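Local structure of pilin (Streptococcus pyogenes serotype M1, 3GLD) at residues 21-35 against 149-161. The protein forms the backbone of the streptococcal pilus as head-to-tail stacked, isopeptide-linked subunits needed for adhesion to host cells, bacterial aggregation and biofilm formation. The protein carries 2 engineered substitutions. Sequence-based numbering, arbitrary orientation.
Sequences VTKNLDLVNSNALIP and VPIQFKNSLDSTT
Lys23 and Asn155 meet through different first torsions: CG of Lys23 stands anti to its own backbone N (chi1 177°), whereas CG of Asn155 stands anti to its carbonyl carbon (chi1 -68°). Further bends at chi2 and chi4 carry the lysine across the amide at roughly a right angle, with Lys23 CE 3.2 Å from Asn155 ND2. Lys23 NZ and Asn155 ND2, both donors, lie 3.5 Å apart without a hydrogen bond; Lys23 NZ instead donates to Asn24 O from above the carbonyl plane, and Asn155 OD1 accepts from the backbone N of Asp116.

The strands that carry them, 21-27 and 151-157, run parallel. The bond from Asn24 N to Phe153 O is 2.8 Å long, whereas the one from Asn155 N to Asn24 O is weak, bent to 130° at the hydrogen; Asn24 O is the oxygen that also accepts from Lys23 NZ. On the same face as Lys23, Val21 CG1 meets the edge of the Phe153 ring in its plane, 3.9 Å from CD2. At the C-terminal end of the paired strands, Leu157 CD2 packs against Leu27, Ala32 and Pro35, and lies 3.3 Å from Leu33 O. The opposite face carries polar groups, including a long salt bridge from Asp26 OD1 to Lys154 NZ (3.8 Å). Past the ladder, one water links Asn29 N, Leu157 O and Ser159 OG.

Phe39 makes a cation-pi contact with Lys23, and Phe153 lies beside Ala104, an engineered replacement of the glutamate that promotes this cross-link in the native protein. A lysine and an asparagine on adjacent parallel strands in an aromatic-lined core are characteristic of the intramolecular isopeptide site of Gram-positive pilin domains, here with the Lys-Asn pair unjoined.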
loop_
_atom_site.group_PDB
_atom_site.type_symbol
_atom_site.label_atom_id
_atom_site.label_comp_id
_atom_site.label_asym_id
_atom_site.label_seq_id
_atom_site.Cartn_x
_atom_site.Cartn_y
_atom_site.Cartn_z
ATOM N N VAL A 21 -16.967 8.060 4.259
ATOM C CA VAL A 21 -15.555 8.309 3.960
ATOM C C VAL A 21 -15.108 7.316 2.890
ATOM O O VAL A 21 -15.351 6.121 3.018
ATOM C CB VAL A 21 -14.668 8.149 5.206
ATOM C CG1 VAL A 21 -13.183 8.299 4.835
ATOM C CG2 VAL A 21 -15.045 9.163 6.259
ATOM N N THR A 22 -14.470 7.811 1.834
ATOM C CA THR A 22 -13.977 6.927 0.775
ATOM C C THR A 22 -12.461 6.858 0.864
ATOM O O THR A 22 -11.780 7.884 0.959
ATOM C CB THR A 22 -14.389 7.397 -0.639
ATOM O OG1 THR A 22 -15.815 7.376 -0.754
ATOM C CG2 THR A 22 -13.815 6.482 -1.706
ATOM N N LYS A 23 -11.940 5.637 0.862
ATOM C CA LYS A 23 -10.494 5.429 0.906
ATOM C C LYS A 23 -10.045 4.742 -0.373
ATOM O O LYS A 23 -10.627 3.737 -0.786
ATOM C CB LYS A 23 -10.110 4.617 2.156
ATOM C CG LYS A 23 -8.621 4.262 2.295
ATOM C CD LYS A 23 -7.716 5.493 2.207
ATOM C CE LYS A 23 -6.306 5.178 2.599
ATOM N NZ LYS A 23 -5.676 4.130 1.731
ATOM N N ASN A 24 -9.031 5.313 -1.009
ATOM C CA ASN A 24 -8.408 4.724 -2.173
ATOM C C ASN A 24 -6.934 4.441 -1.870
ATOM O O ASN A 24 -6.309 5.136 -1.070
ATOM C CB ASN A 24 -8.529 5.658 -3.384
ATOM C CG ASN A 24 -9.934 5.669 -4.000
ATOM O OD1 ASN A 24 -10.559 6.725 -4.129
ATOM N ND2 ASN A 24 -10.417 4.502 -4.406
ATOM N N LEU A 25 -6.385 3.400 -2.485
ATOM C CA LEU A 25 -4.961 3.126 -2.350
ATOM C C LEU A 25 -4.327 3.179 -3.733
ATOM O O LEU A 25 -4.559 2.312 -4.573
ATOM C CB LEU A 25 -4.735 1.781 -1.664
ATOM C CG LEU A 25 -3.327 1.335 -1.269
ATOM C CD1 LEU A 25 -2.766 2.179 -0.134
ATOM C CD2 LEU A 25 -3.373 -0.139 -0.859
ATOM N N ASP A 26 -3.542 4.217 -3.960
ATOM C CA ASP A 26 -2.819 4.382 -5.208
ATOM C C ASP A 26 -1.589 3.468 -5.175
ATOM O O ASP A 26 -0.899 3.420 -4.167
ATOM C CB ASP A 26 -2.375 5.841 -5.358
ATOM C CG ASP A 26 -2.759 6.426 -6.697
ATOM O OD1 ASP A 26 -3.961 6.399 -7.047
ATOM O OD2 ASP A 26 -1.856 6.917 -7.408
ATOM N N LEU A 27 -1.333 2.751 -6.268
ATOM C CA LEU A 27 -0.188 1.840 -6.358
ATOM C C LEU A 27 0.909 2.372 -7.283
ATOM O O LEU A 27 0.666 2.636 -8.467
ATOM C CB LEU A 27 -0.646 0.450 -6.824
ATOM C CG LEU A 27 -1.959 -0.126 -6.256
ATOM C CD1 LEU A 27 -2.356 -1.395 -7.002
ATOM C CD2 LEU A 27 -1.835 -0.410 -4.757
ATOM N N VAL A 28 2.118 2.527 -6.747
ATOM C CA VAL A 28 3.277 2.888 -7.587
ATOM C C VAL A 28 3.515 1.835 -8.682
ATOM O O VAL A 28 3.758 2.172 -9.854
ATOM C CB VAL A 28 4.545 3.110 -6.739
ATOM C CG1 VAL A 28 5.765 3.424 -7.635
ATOM C CG2 VAL A 28 4.310 4.259 -5.761
ATOM N N ASN A 29 3.411 0.566 -8.292
ATOM C CA ASN A 29 3.475 -0.550 -9.226
ATOM C C ASN A 29 2.093 -1.209 -9.308
ATOM O O ASN A 29 1.631 -1.758 -8.319
ATOM C CB ASN A 29 4.498 -1.567 -8.706
ATOM C CG ASN A 29 4.632 -2.802 -9.597
ATOM O OD1 ASN A 29 3.738 -3.138 -10.376
ATOM N ND2 ASN A 29 5.782 -3.487 -9.480
ATOM N N SER A 30 1.462 -1.194 -10.479
ATOM C CA SER A 30 0.088 -1.707 -10.627
ATOM C C SER A 30 -0.070 -3.175 -10.226
ATOM O O SER A 30 -1.170 -3.627 -9.872
ATOM C CB SER A 30 -0.418 -1.491 -12.055
ATOM O OG SER A 30 0.494 -2.056 -12.980
ATOM N N ASN A 31 1.029 -3.916 -10.252
ATOM C CA ASN A 31 1.016 -5.325 -9.872
ATOM C C ASN A 31 1.305 -5.538 -8.388
ATOM O O ASN A 31 1.527 -6.659 -7.953
ATOM C CB ASN A 31 2.042 -6.099 -10.704
ATOM C CG ASN A 31 1.672 -6.173 -12.173
ATOM O OD1 ASN A 31 0.550 -6.540 -12.526
ATOM N ND2 ASN A 31 2.626 -5.836 -13.042
ATOM N N ALA A 32 1.303 -4.462 -7.600
ATOM C CA ALA A 32 1.657 -4.577 -6.176
ATOM C C ALA A 32 0.752 -5.539 -5.438
ATOM O O ALA A 32 -0.449 -5.598 -5.712
ATOM C CB ALA A 32 1.621 -3.207 -5.496
ATOM N N LEU A 33 1.336 -6.291 -4.504
ATOM C CA LEU A 33 0.586 -6.996 -3.470
ATOM C C LEU A 33 -0.030 -5.998 -2.476
ATOM O O LEU A 33 0.574 -4.948 -2.197
ATOM C CB LEU A 33 1.486 -7.993 -2.729
ATOM C CG LEU A 33 1.884 -9.302 -3.449
ATOM C CD1 LEU A 33 2.874 -9.045 -4.583
ATOM C CD2 LEU A 33 2.475 -10.268 -2.441
ATOM N N ILE A 34 -1.233 -6.312 -1.983
ATOM C CA ILE A 34 -1.979 -5.400 -1.097
ATOM C C ILE A 34 -1.807 -5.919 0.329
ATOM O O ILE A 34 -2.163 -7.054 0.620
ATOM C CB ILE A 34 -3.514 -5.318 -1.481
ATOM C CG1 ILE A 34 -3.708 -4.888 -2.948
ATOM C CG2 ILE A 34 -4.304 -4.424 -0.521
ATOM C CD1 ILE A 34 -3.055 -3.540 -3.335
ATOM N N PRO A 35 -1.254 -5.088 1.224
ATOM C CA PRO A 35 -1.003 -5.526 2.605
ATOM C C PRO A 35 -2.292 -5.746 3.426
ATOM O O PRO A 35 -3.287 -5.068 3.186
ATOM C CB PRO A 35 -0.172 -4.371 3.192
ATOM C CG PRO A 35 -0.559 -3.178 2.359
ATOM C CD PRO A 35 -0.834 -3.698 0.990
ATOM N N VAL A 149 -16.619 18.864 -1.537
ATOM C CA VAL A 149 -16.248 17.576 -2.124
ATOM C C VAL A 149 -16.546 16.433 -1.161
ATOM O O VAL A 149 -16.674 16.668 0.042
ATOM C CB VAL A 149 -14.734 17.519 -2.521
ATOM C CG1 VAL A 149 -14.465 18.312 -3.801
ATOM C CG2 VAL A 149 -13.817 17.978 -1.374
ATOM N N PRO A 150 -16.667 15.191 -1.690
ATOM C CA PRO A 150 -16.763 14.008 -0.840
ATOM C C PRO A 150 -15.530 13.858 0.031
ATOM O O PRO A 150 -14.448 14.320 -0.338
ATOM C CB PRO A 150 -16.811 12.854 -1.849
ATOM C CG PRO A 150 -17.449 13.460 -3.043
ATOM C CD PRO A 150 -16.854 14.844 -3.112
ATOM N N ILE A 151 -15.702 13.236 1.188
ATOM C CA ILE A 151 -14.581 12.936 2.060
ATOM C C ILE A 151 -13.877 11.715 1.454
ATOM O O ILE A 151 -14.397 10.590 1.471
ATOM C CB ILE A 151 -15.031 12.672 3.527
ATOM C CG1 ILE A 151 -15.993 13.766 4.038
ATOM C CG2 ILE A 151 -13.822 12.515 4.450
ATOM C CD1 ILE A 151 -15.517 15.213 3.836
ATOM N N GLN A 152 -12.711 11.970 0.882
ATOM C CA GLN A 152 -11.912 10.951 0.216
ATOM C C GLN A 152 -10.476 11.086 0.693
ATOM O O GLN A 152 -9.966 12.202 0.862
ATOM C CB GLN A 152 -11.997 11.114 -1.304
ATOM C CG GLN A 152 -13.160 10.355 -1.934
ATOM C CD GLN A 152 -13.636 10.926 -3.262
ATOM O OE1 GLN A 152 -12.939 11.713 -3.913
ATOM N NE2 GLN A 152 -14.849 10.535 -3.666
ATOM N N PHE A 153 -9.851 9.937 0.937
ATOM C CA PHE A 153 -8.440 9.865 1.291
ATOM C C PHE A 153 -7.706 8.899 0.337
ATOM O O PHE A 153 -8.226 7.827 0.003
ATOM C CB PHE A 153 -8.285 9.410 2.740
ATOM C CG PHE A 153 -8.674 10.456 3.755
ATOM C CD1 PHE A 153 -7.792 11.474 4.104
ATOM C CD2 PHE A 153 -9.918 10.405 4.386
ATOM C CE1 PHE A 153 -8.141 12.448 5.057
ATOM C CE2 PHE A 153 -10.272 11.357 5.340
ATOM C CZ PHE A 153 -9.379 12.383 5.675
ATOM N N LYS A 154 -6.505 9.276 -0.098
ATOM C CA LYS A 154 -5.750 8.461 -1.058
ATOM C C LYS A 154 -4.325 8.272 -0.552
ATOM O O LYS A 154 -3.498 9.162 -0.701
ATOM C CB LYS A 154 -5.751 9.114 -2.450
ATOM C CG LYS A 154 -5.139 8.233 -3.566
ATOM C CD LYS A 154 -5.503 8.686 -4.994
ATOM C CE LYS A 154 -4.708 9.918 -5.420
ATOM N NZ LYS A 154 -4.753 10.145 -6.904
ATOM N N ASN A 155 -4.064 7.143 0.103
ATOM C CA ASN A 155 -2.700 6.771 0.450
ATOM C C ASN A 155 -1.995 6.147 -0.758
ATOM O O ASN A 155 -2.660 5.663 -1.689
ATOM C CB ASN A 155 -2.678 5.804 1.631
ATOM C CG ASN A 155 -3.125 6.449 2.930
ATOM O OD1 ASN A 155 -3.212 7.687 3.057
ATOM N ND2 ASN A 155 -3.414 5.607 3.914
ATOM N N SER A 156 -0.662 6.180 -0.756
ATOM C CA SER A 156 0.130 5.569 -1.848
ATOM C C SER A 156 0.918 4.371 -1.337
ATOM O O SER A 156 1.619 4.456 -0.329
ATOM C CB SER A 156 1.074 6.579 -2.522
ATOM O OG SER A 156 1.629 6.011 -3.715
ATOM N N LEU A 157 0.754 3.239 -2.008
ATOM C CA LEU A 157 1.512 2.040 -1.669
ATOM C C LEU A 157 2.699 1.925 -2.621
ATOM O O LEU A 157 2.537 1.759 -3.836
ATOM C CB LEU A 157 0.631 0.795 -1.774
ATOM C CG LEU A 157 1.334 -0.540 -1.534
ATOM C CD1 LEU A 157 1.781 -0.706 -0.084
ATOM C CD2 LEU A 157 0.391 -1.677 -1.968
ATOM N N ASP A 158 3.891 2.036 -2.060
ATOM C CA ASP A 158 5.124 1.831 -2.836
ATOM C C ASP A 158 5.564 0.359 -2.679
ATOM O O ASP A 158 5.139 -0.336 -1.756
ATOM C CB ASP A 158 6.221 2.820 -2.391
ATOM C CG ASP A 158 7.378 2.946 -3.414
ATOM O OD1 ASP A 158 7.357 2.293 -4.485
ATOM O OD2 ASP A 158 8.311 3.715 -3.137
ATOM N N SER A 159 6.383 -0.118 -3.604
ATOM C CA SER A 159 6.966 -1.454 -3.487
ATOM C C SER A 159 8.318 -1.380 -4.163
ATOM O O SER A 159 8.717 -0.321 -4.606
ATOM C CB SER A 159 6.052 -2.513 -4.090
ATOM O OG SER A 159 5.717 -2.186 -5.414
ATOM N N THR A 160 9.060 -2.473 -4.201
ATOM C CA THR A 160 10.433 -2.382 -4.675
ATOM C C THR A 160 10.802 -3.533 -5.626
ATOM O O THR A 160 9.931 -4.295 -6.051
ATOM C CB THR A 160 11.409 -2.258 -3.477
ATOM O OG1 THR A 160 12.724 -1.932 -3.945
ATOM C CG2 THR A 160 11.428 -3.546 -2.623
ATOM N N THR A 161 12.076 -3.616 -6.017
ATOM C CA THR A 161 12.543 -4.732 -6.837
ATOM C C THR A 161 13.773 -5.326 -6.206
ATOM O O THR A 161 14.521 -4.611 -5.511
ATOM C CB THR A 161 12.913 -4.308 -8.266
ATOM O OG1 THR A 161 13.973 -3.340 -8.204
ATOM C CG2 THR A 161 11.694 -3.712 -8.997
HETATM O O HOH W 1 -16.735 9.670 -0.078
HETATM O O HOH W 2 3.564 -0.194 -5.632
HETATM O O HOH W 3 7.705 -2.611 -7.380
#